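Local structure of alpha-glucosidase ([Eubacterium] rectale, 6PNR) at residues 58-63 and 72-77; 27-32 and 100-105; 499-504 and 529-534. The protein probably cleaves alpha-linked sulfoquinovosides, such as the head groups of sulfolipids, as a family 31 glycoside hydrolase, and is also classed as an alpha-glucosidase. One frame throughout, in Å; residues are numbered along the deposited sequence.

Contact 1. Residues 58-63 and 72-77; sequences KLTDVI and CFESYI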
loop_
_atom_site.group_PDB
_atom_site.type_symbol
_atom_site.label_atom_id
_atom_site.label_comp_id
_atom_site.label_asym_id
_atom_site.label_seq_id
_atom_site.Cartn_x
_atom_site.Cartn_y
_atom_site.Cartn_z
ATOM N N LYS A 58 -29.767 16.834 -1.452
ATOM C CA LYS A 58 -30.777 17.461 -2.298
ATOM C C LYS A 58 -30.979 18.902 -1.853
ATOM O O LYS A 58 -31.140 19.162 -0.657
ATOM C CB LYS A 58 -32.106 16.706 -2.223
ATOM C CG LYS A 58 -32.110 15.335 -2.865
ATOM C CD LYS A 58 -33.493 14.698 -2.752
ATOM C CE LYS A 58 -33.613 13.449 -3.618
ATOM N NZ LYS A 58 -33.707 13.776 -5.074
ATOM N N LEU A 59 -30.959 19.831 -2.814
ATOM C CA LEU A 59 -31.237 21.245 -2.549
ATOM C C LEU A 59 -32.747 21.441 -2.457
ATOM O O LEU A 59 -33.453 21.338 -3.465
ATOM C CB LEU A 59 -30.648 22.124 -3.651
ATOM C CG LEU A 59 -30.874 23.638 -3.570
ATOM C CD1 LEU A 59 -30.396 24.219 -2.247
ATOM C CD2 LEU A 59 -30.191 24.347 -4.739
ATOM N N THR A 60 -33.246 21.732 -1.253
ATOM C CA THR A 60 -34.682 21.796 -1.014
ATOM C C THR A 60 -35.217 23.195 -0.733
ATOM O O THR A 60 -36.437 23.367 -0.690
ATOM C CB THR A 60 -35.067 20.882 0.158
ATOM O OG1 THR A 60 -34.292 21.236 1.309
ATOM C CG2 THR A 60 -34.816 19.427 -0.195
ATOM N N ASP A 61 -34.359 24.190 -0.528
ATOM C CA ASP A 61 -34.840 25.550 -0.326
ATOM C C ASP A 61 -33.716 26.527 -0.633
ATOM O O ASP A 61 -32.549 26.266 -0.326
ATOM C CB ASP A 61 -35.358 25.768 1.104
ATOM C CG ASP A 61 -36.413 26.873 1.182
ATOM O OD1 ASP A 61 -36.916 27.292 0.112
ATOM O OD2 ASP A 61 -36.735 27.328 2.305
ATOM N N VAL A 62 -34.082 27.643 -1.250
ATOM C CA VAL A 62 -33.162 28.729 -1.555
ATOM C C VAL A 62 -33.785 30.023 -1.053
ATOM O O VAL A 62 -34.951 30.305 -1.343
ATOM C CB VAL A 62 -32.864 28.820 -3.065
ATOM C CG1 VAL A 62 -32.040 30.055 -3.364
ATOM C CG2 VAL A 62 -32.160 27.556 -3.556
ATOM N N ILE A 63 -33.016 30.803 -0.297
ATOM C CA ILE A 63 -33.454 32.100 0.207
ATOM C C ILE A 63 -32.401 33.132 -0.163
ATOM O O ILE A 63 -31.256 33.049 0.300
ATOM C CB ILE A 63 -33.675 32.093 1.728
ATOM C CG1 ILE A 63 -34.900 31.255 2.094
ATOM C CG2 ILE A 63 -33.813 33.525 2.245
ATOM C CD1 ILE A 63 -35.183 31.213 3.585
ATOM N N CYS A 72 -30.597 25.449 1.729
ATOM C CA CYS A 72 -30.977 24.399 2.667
ATOM C C CYS A 72 -30.937 23.051 1.959
ATOM O O CYS A 72 -31.474 22.910 0.852
ATOM C CB CYS A 72 -32.372 24.656 3.242
ATOM S SG CYS A 72 -32.543 26.281 4.029
ATOM N N PHE A 73 -30.289 22.071 2.591
ATOM C CA PHE A 73 -30.120 20.722 2.047
ATOM C C PHE A 73 -30.790 19.768 3.015
ATOM O O PHE A 73 -30.134 19.203 3.895
ATOM C CB PHE A 73 -28.651 20.358 1.856
ATOM C CG PHE A 73 -27.931 21.219 0.876
ATOM C CD1 PHE A 73 -27.991 20.944 -0.479
ATOM C CD2 PHE A 73 -27.168 22.291 1.310
ATOM C CE1 PHE A 73 -27.317 21.742 -1.391
ATOM C CE2 PHE A 73 -26.492 23.076 0.414
ATOM C CZ PHE A 73 -26.564 22.811 -0.943
ATOM N N GLU A 74 -32.100 19.588 2.844
ATOM C CA GLU A 74 -32.893 18.703 3.688
ATOM C C GLU A 74 -32.678 19.026 5.159
ATOM O O GLU A 74 -32.636 20.200 5.544
ATOM C CB GLU A 74 -32.548 17.242 3.388
ATOM C CG GLU A 74 -32.993 16.788 2.004
ATOM C CD GLU A 74 -32.137 15.662 1.432
ATOM O OE1 GLU A 74 -30.984 15.933 1.012
ATOM O OE2 GLU A 74 -32.621 14.510 1.400
ATOM N N SER A 75 -32.552 17.998 5.994
ATOM C CA SER A 75 -32.232 18.183 7.403
ATOM C C SER A 75 -30.764 17.892 7.702
ATOM O O SER A 75 -30.441 17.383 8.780
ATOM C CB SER A 75 -33.138 17.311 8.274
ATOM O OG SER A 75 -34.446 17.861 8.354
ATOM N N TYR A 76 -29.864 18.216 6.770
ATOM C CA TYR A 76 -28.449 17.892 6.919
ATOM C C TYR A 76 -27.568 19.129 7.050
ATOM O O TYR A 76 -26.807 19.240 8.015
ATOM C CB TYR A 76 -27.978 17.036 5.737
ATOM C CG TYR A 76 -28.627 15.667 5.663
ATOM C CD1 TYR A 76 -28.444 14.727 6.669
ATOM C CD2 TYR A 76 -29.412 15.318 4.577
ATOM C CE1 TYR A 76 -29.043 13.471 6.591
ATOM C CE2 TYR A 76 -30.003 14.079 4.489
ATOM C CZ TYR A 76 -29.821 13.163 5.492
ATOM O OH TYR A 76 -30.428 11.940 5.373
ATOM N N ILE A 77 -27.647 20.057 6.097
ATOM C CA ILE A 77 -26.700 21.160 5.967
ATOM C C ILE A 77 -27.450 22.420 5.552
ATOM O O ILE A 77 -28.328 22.375 4.683
ATOM C CB ILE A 77 -25.604 20.841 4.923
ATOM C CG1 ILE A 77 -24.771 19.617 5.329
ATOM C CG2 ILE A 77 -24.714 22.044 4.681
ATOM C CD1 ILE A 77 -23.935 19.821 6.573
#
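T60 and D61 both face C72, a classic beta bulge that inserts an extra residue into the hairpin of strands 61-64 and 68-73. The carbonyl of C72 gathers the donors of both bulged residues. T60 N makes the stronger bond to C72 O, at 3.0 Å, and the contributions of D61 N and T60 OG1 are weak. In return C72 N gives a nearly straight bond (167°) to D61 O, closing the antiparallel hydrogen-bonded pair. On the face of the sheet that these two residues share, D61 CB meets C72 CB at 3.8 Å.

The T60 hydroxyl serves the next turn as well. With chi1 at 55°, OG1 lies between its own backbone N and carbonyl carbon, where E74 N donates to it at 3.1 Å. The side chains of T60 and E74 cross at about a right angle, T60 CG2 against E74 CG at 3.9 Å. Beyond, E74 OE1 accepts the backbone N-H of K58 at 2.9 Å, met from above the carboxylate plane. An alanine at E74 would probably leave K58 N without this acceptor and open a gap beside T60 CG2, although the backbone bond to OG1 does not depend on the lost atoms.

L59 supplies the apolar side: its CD1 lies over one face of the F73 ring, 4.0 Å from CE1, while F73 also meets H22 edge-to-face and I29 of strand 29-41. K58 NZ and E74 OE2 are of opposite charge but 6.6 Å apart, so any attraction is likely to be modest. At this exposed edge of the sheet, the chemistry implies that one threonine hydroxyl and one carboxylate hold in place a backbone whose regular pairing the bulge interrupts.

Contact 2. Residues 27-32 and 100-105; sequences PMIYVG and NRFWFR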
loop_
_atom_site.group_PDB
_atom_site.type_symbol
_atom_site.label_atom_id
_atom_site.label_comp_id
_atom_site.label_asym_id
_atom_site.label_seq_id
_atom_site.Cartn_x
_atom_site.Cartn_y
_atom_site.Cartn_z
ATOM N N PRO A 27 -24.219 17.160 -8.077
ATOM C CA PRO A 27 -24.329 17.674 -6.706
ATOM C C PRO A 27 -23.008 18.228 -6.195
ATOM O O PRO A 27 -21.927 17.737 -6.521
ATOM C CB PRO A 27 -24.765 16.447 -5.897
ATOM C CG PRO A 27 -24.302 15.287 -6.707
ATOM C CD PRO A 27 -24.459 15.711 -8.138
ATOM N N MET A 28 -23.120 19.268 -5.368
ATOM C CA MET A 28 -21.968 19.980 -4.838
ATOM C C MET A 28 -21.465 19.397 -3.525
ATOM O O MET A 28 -20.280 19.547 -3.213
ATOM C CB MET A 28 -22.317 21.461 -4.640
ATOM C CG MET A 28 -21.127 22.388 -4.411
ATOM S SD MET A 28 -21.592 24.142 -4.361
ATOM C CE MET A 28 -22.492 24.213 -2.822
ATOM N N ILE A 29 -22.327 18.748 -2.744
ATOM C CA ILE A 29 -21.976 18.268 -1.410
ATOM C C ILE A 29 -22.475 16.838 -1.237
ATOM O O ILE A 29 -23.642 16.542 -1.517
ATOM C CB ILE A 29 -22.565 19.171 -0.308
ATOM C CG1 ILE A 29 -22.104 20.621 -0.474
ATOM C CG2 ILE A 29 -22.191 18.651 1.063
ATOM C CD1 ILE A 29 -22.814 21.597 0.468
ATOM N N TYR A 30 -21.591 15.957 -0.775
ATOM C CA TYR A 30 -21.974 14.680 -0.200
ATOM C C TYR A 30 -21.620 14.688 1.280
ATOM O O TYR A 30 -20.640 15.312 1.700
ATOM C CB TYR A 30 -21.260 13.490 -0.873
ATOM C CG TYR A 30 -21.412 13.390 -2.384
ATOM C CD1 TYR A 30 -20.834 14.330 -3.228
ATOM C CD2 TYR A 30 -22.096 12.318 -2.962
ATOM C CE1 TYR A 30 -20.954 14.231 -4.608
ATOM C CE2 TYR A 30 -22.219 12.207 -4.339
ATOM C CZ TYR A 30 -21.650 13.164 -5.150
ATOM O OH TYR A 30 -21.777 13.056 -6.510
ATOM N N VAL A 31 -22.407 13.964 2.067
ATOM C CA VAL A 31 -22.168 13.818 3.492
ATOM C C VAL A 31 -22.211 12.335 3.813
ATOM O O VAL A 31 -22.719 11.524 3.038
ATOM C CB VAL A 31 -23.201 14.587 4.330
ATOM C CG1 VAL A 31 -23.119 16.052 4.001
ATOM C CG2 VAL A 31 -24.595 14.068 4.023
ATOM N N GLY A 32 -21.666 11.976 4.965
ATOM C CA GLY A 32 -21.722 10.587 5.342
ATOM C C GLY A 32 -21.112 10.334 6.697
ATOM O O GLY A 32 -20.890 11.249 7.492
ATOM N N ASN A 100 -20.090 12.814 10.012
ATOM C CA ASN A 100 -18.697 13.142 10.291
ATOM C C ASN A 100 -17.820 13.068 9.044
ATOM O O ASN A 100 -16.592 13.091 9.165
ATOM C CB ASN A 100 -18.125 12.255 11.407
ATOM C CG ASN A 100 -18.066 10.773 11.041
ATOM O OD1 ASN A 100 -18.382 10.367 9.929
ATOM N ND2 ASN A 100 -17.646 9.964 11.994
ATOM N N ARG A 101 -18.418 13.010 7.852
ATOM C CA ARG A 101 -17.680 13.032 6.595
ATOM C C ARG A 101 -18.373 13.992 5.648
ATOM O O ARG A 101 -19.598 13.934 5.480
ATOM C CB ARG A 101 -17.583 11.640 5.953
ATOM C CG ARG A 101 -16.837 10.578 6.788
ATOM C CD ARG A 101 -15.354 10.886 6.959
ATOM N NE ARG A 101 -14.641 9.845 7.721
ATOM C CZ ARG A 101 -14.337 9.940 9.013
ATOM N NH1 ARG A 101 -14.675 11.030 9.699
ATOM N NH2 ARG A 101 -13.686 8.958 9.622
ATOM N N PHE A 102 -17.578 14.846 5.009
ATOM C CA PHE A 102 -18.071 15.957 4.206
ATOM C C PHE A 102 -17.240 16.013 2.930
ATOM O O PHE A 102 -16.017 16.168 2.993
ATOM C CB PHE A 102 -17.957 17.261 5.017
ATOM C CG PHE A 102 -18.518 18.480 4.346
ATOM C CD1 PHE A 102 -19.842 18.836 4.531
ATOM C CD2 PHE A 102 -17.708 19.299 3.572
ATOM C CE1 PHE A 102 -20.354 19.972 3.931
ATOM C CE2 PHE A 102 -18.208 20.444 2.971
ATOM C CZ PHE A 102 -19.536 20.785 3.152
ATOM N N TRP A 103 -17.884 15.857 1.781
ATOM C CA TRP A 103 -17.213 15.945 0.491
ATOM C C TRP A 103 -17.763 17.144 -0.272
ATOM O O TRP A 103 -18.964 17.206 -0.559
ATOM C CB TRP A 103 -17.405 14.669 -0.330
ATOM C CG TRP A 103 -16.727 13.420 0.176
ATOM C CD1 TRP A 103 -15.492 12.947 -0.189
ATOM C CD2 TRP A 103 -17.273 12.456 1.078
ATOM N NE1 TRP A 103 -15.235 11.760 0.447
ATOM C CE2 TRP A 103 -16.316 11.432 1.223
ATOM C CE3 TRP A 103 -18.483 12.353 1.774
ATOM C CZ2 TRP A 103 -16.526 10.326 2.046
ATOM C CZ3 TRP A 103 -18.694 11.258 2.578
ATOM C CH2 TRP A 103 -17.716 10.254 2.711
ATOM N N PHE A 104 -16.886 18.087 -0.600
ATOM C CA PHE A 104 -17.248 19.311 -1.302
ATOM C C PHE A 104 -16.626 19.269 -2.688
ATOM O O PHE A 104 -15.412 19.056 -2.823
ATOM C CB PHE A 104 -16.761 20.548 -0.530
ATOM C CG PHE A 104 -17.203 21.858 -1.131
ATOM C CD1 PHE A 104 -18.436 22.395 -0.816
ATOM C CD2 PHE A 104 -16.385 22.543 -2.014
ATOM C CE1 PHE A 104 -18.856 23.595 -1.372
ATOM C CE2 PHE A 104 -16.792 23.747 -2.576
ATOM C CZ PHE A 104 -18.029 24.275 -2.249
ATOM N N ARG A 105 -17.445 19.469 -3.717
ATOM C CA ARG A 105 -16.950 19.420 -5.084
ATOM C C ARG A 105 -16.783 20.806 -5.682
ATOM O O ARG A 105 -17.604 21.702 -5.468
ATOM C CB ARG A 105 -17.872 18.580 -5.956
ATOM C CG ARG A 105 -17.747 17.108 -5.622
ATOM C CD ARG A 105 -18.252 16.286 -6.753
ATOM N NE ARG A 105 -17.996 14.872 -6.557
ATOM C CZ ARG A 105 -18.441 13.947 -7.388
ATOM N NH1 ARG A 105 -19.151 14.315 -8.445
ATOM N NH2 ARG A 105 -18.179 12.672 -7.175
#
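R105 and Y30 meet on the face of the sheet that also carries W103, and the arginine can be followed outward. Its CB lies 3.8 Å from M28 O, the acceptor of its own backbone N-H. With CG anti to the carbonyl carbon (chi1 -72°) the chain runs extended to NE, and CD passes P27 O and Y30 CE1. NE comes to 3.6 Å from Y30 CE1 and forms a salt bridge with E199, while F197 adds a cation-pi contact. At the tip, Y30 OH sits over one face of the guanidinium, 3.3 Å above its plane and toward the rim, without a hydrogen bond; the Y30 ring and guanidinium planes stand 47° apart. NH2 finds its partner in Y50 OH of the second subunit.

Antiparallel bonds join strands 29-41 and 101-107, inner strands of their sheet, among them W103 N to Y30 O at 2.8 Å. N100 and R101 both face G32, a classic bulge at the end of this pairing.

On the face of I29, F102 and F104, I29 CG2 reaches F102 CE1 at 3.7 Å, and M28 lies beside F104, a Met-aromatic contact with SD 4.9 Å from the ring centroid, approached obliquely. This face packs on I90 and F92 of strand 87-94 in the neighbouring sheet.

The chemistry thus divides by face: apolar groups join two sheets, whereas F197 and E199 hold the arginine whose end reaches the subunit interface.

Contact 3. Residues 499-504 and 529-534; sequences DNTRTK and DTNFQY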
loop_
_atom_site.group_PDB
_atom_site.type_symbol
_atom_site.label_atom_id
_atom_site.label_comp_id
_atom_site.label_asym_id
_atom_site.label_seq_id
_atom_site.Cartn_x
_atom_site.Cartn_y
_atom_site.Cartn_z
ATOM N N ASP A 499 22.871 2.643 4.633
ATOM C CA ASP A 499 23.991 2.797 3.701
ATOM C C ASP A 499 23.922 4.070 2.867
ATOM O O ASP A 499 24.601 4.182 1.836
ATOM C CB ASP A 499 24.120 1.588 2.767
ATOM C CG ASP A 499 24.260 0.285 3.533
ATOM O OD1 ASP A 499 25.058 0.262 4.498
ATOM O OD2 ASP A 499 23.551 -0.689 3.185
ATOM N N ASN A 500 23.140 5.047 3.281
ATOM C CA ASN A 500 23.056 6.316 2.562
ATOM C C ASN A 500 23.786 7.379 3.376
ATOM O O ASN A 500 23.294 7.802 4.424
ATOM C CB ASN A 500 21.592 6.680 2.341
ATOM C CG ASN A 500 21.411 7.830 1.379
ATOM O OD1 ASN A 500 22.212 8.022 0.466
ATOM N ND2 ASN A 500 20.334 8.595 1.568
ATOM N N THR A 501 24.959 7.806 2.906
ATOM C CA THR A 501 25.758 8.795 3.618
ATOM C C THR A 501 26.083 9.956 2.696
ATOM O O THR A 501 26.190 9.788 1.475
ATOM C CB THR A 501 27.082 8.205 4.187
ATOM O OG1 THR A 501 27.842 7.597 3.132
ATOM C CG2 THR A 501 26.804 7.161 5.288
ATOM N N ARG A 502 26.221 11.137 3.302
ATOM C CA ARG A 502 26.434 12.370 2.555
ATOM C C ARG A 502 27.806 12.379 1.907
ATOM O O ARG A 502 28.802 12.007 2.535
ATOM C CB ARG A 502 26.304 13.574 3.494
ATOM C CG ARG A 502 26.502 14.928 2.820
ATOM C CD ARG A 502 26.648 16.028 3.889
ATOM N NE ARG A 502 25.432 16.169 4.695
ATOM C CZ ARG A 502 25.432 16.519 5.981
ATOM N NH1 ARG A 502 26.580 16.732 6.612
ATOM N NH2 ARG A 502 24.293 16.650 6.646
ATOM N N THR A 503 27.864 12.835 0.654
ATOM C CA THR A 503 29.120 13.007 -0.073
ATOM C C THR A 503 29.476 14.482 -0.211
ATOM O O THR A 503 28.628 15.369 -0.054
ATOM C CB THR A 503 29.055 12.400 -1.475
ATOM O OG1 THR A 503 28.135 13.160 -2.259
ATOM C CG2 THR A 503 28.628 10.910 -1.437
ATOM N N LYS A 504 30.761 14.723 -0.504
ATOM C CA LYS A 504 31.249 16.071 -0.777
ATOM C C LYS A 504 30.470 16.724 -1.910
ATOM O O LYS A 504 30.048 17.886 -1.806
ATOM C CB LYS A 504 32.741 16.024 -1.124
ATOM C CG LYS A 504 33.308 17.338 -1.688
ATOM C CD LYS A 504 34.814 17.182 -2.010
ATOM C CE LYS A 504 35.373 18.408 -2.719
ATOM N NZ LYS A 504 36.877 18.443 -2.678
ATOM N N ASP A 529 29.520 11.421 12.497
ATOM C CA ASP A 529 30.828 10.760 12.456
ATOM C C ASP A 529 31.060 9.982 11.171
ATOM O O ASP A 529 32.221 9.729 10.823
ATOM C CB ASP A 529 31.003 9.795 13.638
ATOM C CG ASP A 529 30.845 10.473 14.993
ATOM O OD1 ASP A 529 30.962 11.719 15.083
ATOM O OD2 ASP A 529 30.612 9.746 15.976
ATOM N N THR A 530 29.995 9.565 10.480
ATOM C CA THR A 530 30.115 8.783 9.256
ATOM C C THR A 530 29.518 9.488 8.040
ATOM O O THR A 530 29.206 8.828 7.050
ATOM C CB THR A 530 29.462 7.409 9.429
ATOM O OG1 THR A 530 28.124 7.569 9.918
ATOM C CG2 THR A 530 30.270 6.546 10.405
ATOM N N ASN A 531 29.368 10.814 8.084
ATOM C CA ASN A 531 28.866 11.583 6.953
ATOM C C ASN A 531 29.801 12.749 6.681
ATOM O O ASN A 531 30.385 13.313 7.606
ATOM C CB ASN A 531 27.460 12.113 7.212
ATOM C CG ASN A 531 26.417 11.065 6.992
ATOM O OD1 ASN A 531 25.846 10.982 5.908
ATOM N ND2 ASN A 531 26.188 10.220 7.998
ATOM N N PHE A 532 29.937 13.096 5.406
ATOM C CA PHE A 532 30.763 14.233 5.024
ATOM C C PHE A 532 30.313 15.489 5.757
ATOM O O PHE A 532 29.115 15.775 5.838
ATOM C CB PHE A 532 30.681 14.462 3.516
ATOM C CG PHE A 532 31.460 15.655 3.043
ATOM C CD1 PHE A 532 32.809 15.544 2.767
ATOM C CD2 PHE A 532 30.846 16.881 2.877
ATOM C CE1 PHE A 532 33.530 16.625 2.319
ATOM C CE2 PHE A 532 31.561 17.993 2.436
ATOM C CZ PHE A 532 32.910 17.864 2.155
ATOM N N GLN A 533 31.279 16.223 6.306
ATOM C CA GLN A 533 31.069 17.574 6.826
ATOM C C GLN A 533 31.982 18.533 6.081
ATOM O O GLN A 533 33.111 18.175 5.746
ATOM C CB GLN A 533 31.367 17.652 8.330
ATOM C CG GLN A 533 30.752 16.529 9.151
ATOM C CD GLN A 533 29.228 16.577 9.148
ATOM O OE1 GLN A 533 28.621 17.593 8.772
ATOM N NE2 GLN A 533 28.601 15.478 9.559
ATOM N N TYR A 534 31.496 19.754 5.821
ATOM C CA TYR A 534 32.288 20.710 5.058
ATOM C C TYR A 534 33.676 20.911 5.650
ATOM O O TYR A 534 34.641 21.132 4.905
ATOM C CB TYR A 534 31.564 22.064 4.966
ATOM C CG TYR A 534 31.599 22.921 6.232
ATOM C CD1 TYR A 534 32.665 23.771 6.496
ATOM C CD2 TYR A 534 30.545 22.890 7.146
ATOM C CE1 TYR A 534 32.704 24.553 7.653
ATOM C CE2 TYR A 534 30.566 23.665 8.297
ATOM C CZ TYR A 534 31.653 24.507 8.536
ATOM O OH TYR A 534 31.697 25.274 9.666
#
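R502 and N531 bring two irregular loops together, their CA atoms 5.1 Å apart and the touching parts running 33° from each other. The side chain of N531 stands in for a strand partner: its OD1 accepts R502 N at 2.6 Å in a nearly straight bond (167°). N531 ND2 is held in turn by S496 OG and R527 O. A longer bond returns from F532 N to R502 O, the donor standing above the carbonyl plane.

R502 then reaches past the backbone of F532. Its CG is anti to the backbone N, and a bend at chi3 (-63°) turns NE aside from an otherwise extended chain. CD passes F532 O, and NH1 donates to that same oxygen at 2.8 Å, nearly along the C=O axis. NH1 also has a weak bond to Q533 OE1, whose amide plane is almost perpendicular to the guanidinium; Q533 NE2 donates to E524 O. With NE bonded to G492 O and NH2 to G493 O, all three nitrogens of the group have carbonyl acceptors, which would fix its rotation.

F532 meets K504 differently. K504 CA sits 3.6 Å above the ring centre, a CH-pi contact, and CB lies over CE1 on that face; NZ extends to salt bridges with D537 and D539.

R502 is about 9 Å from the bound inhibitor and is not among the residues lining its pocket. Within the family 31 TIM-barrel domain, T503 is the N-cap of helix 504-514, and F532 wedges between F507 of that helix and T540 of helix 538-568.

How the contacts relate
Contacts 1 and 2 lie in the beta-rich N-terminal part of the chain and touch each other: F73 CE2 packs on I29 CD1 at 4.0 Å, and I77 meets V31. They nevertheless belong to different sheets, contact 1 to the outer hairpin of one and contact 2 to the interior of the other. Contact 2 is buried and relies on regular strand pairing with aromatic packing, whereas contact 1 is a surface contact patched by side-chain oxygens. Contact 3, partly buried, stands about 49 Å from contact 2 between centres, across the chain's centre. Lacking strands, it uses asparagine and arginine side chains to join loops that lead into barrel helices.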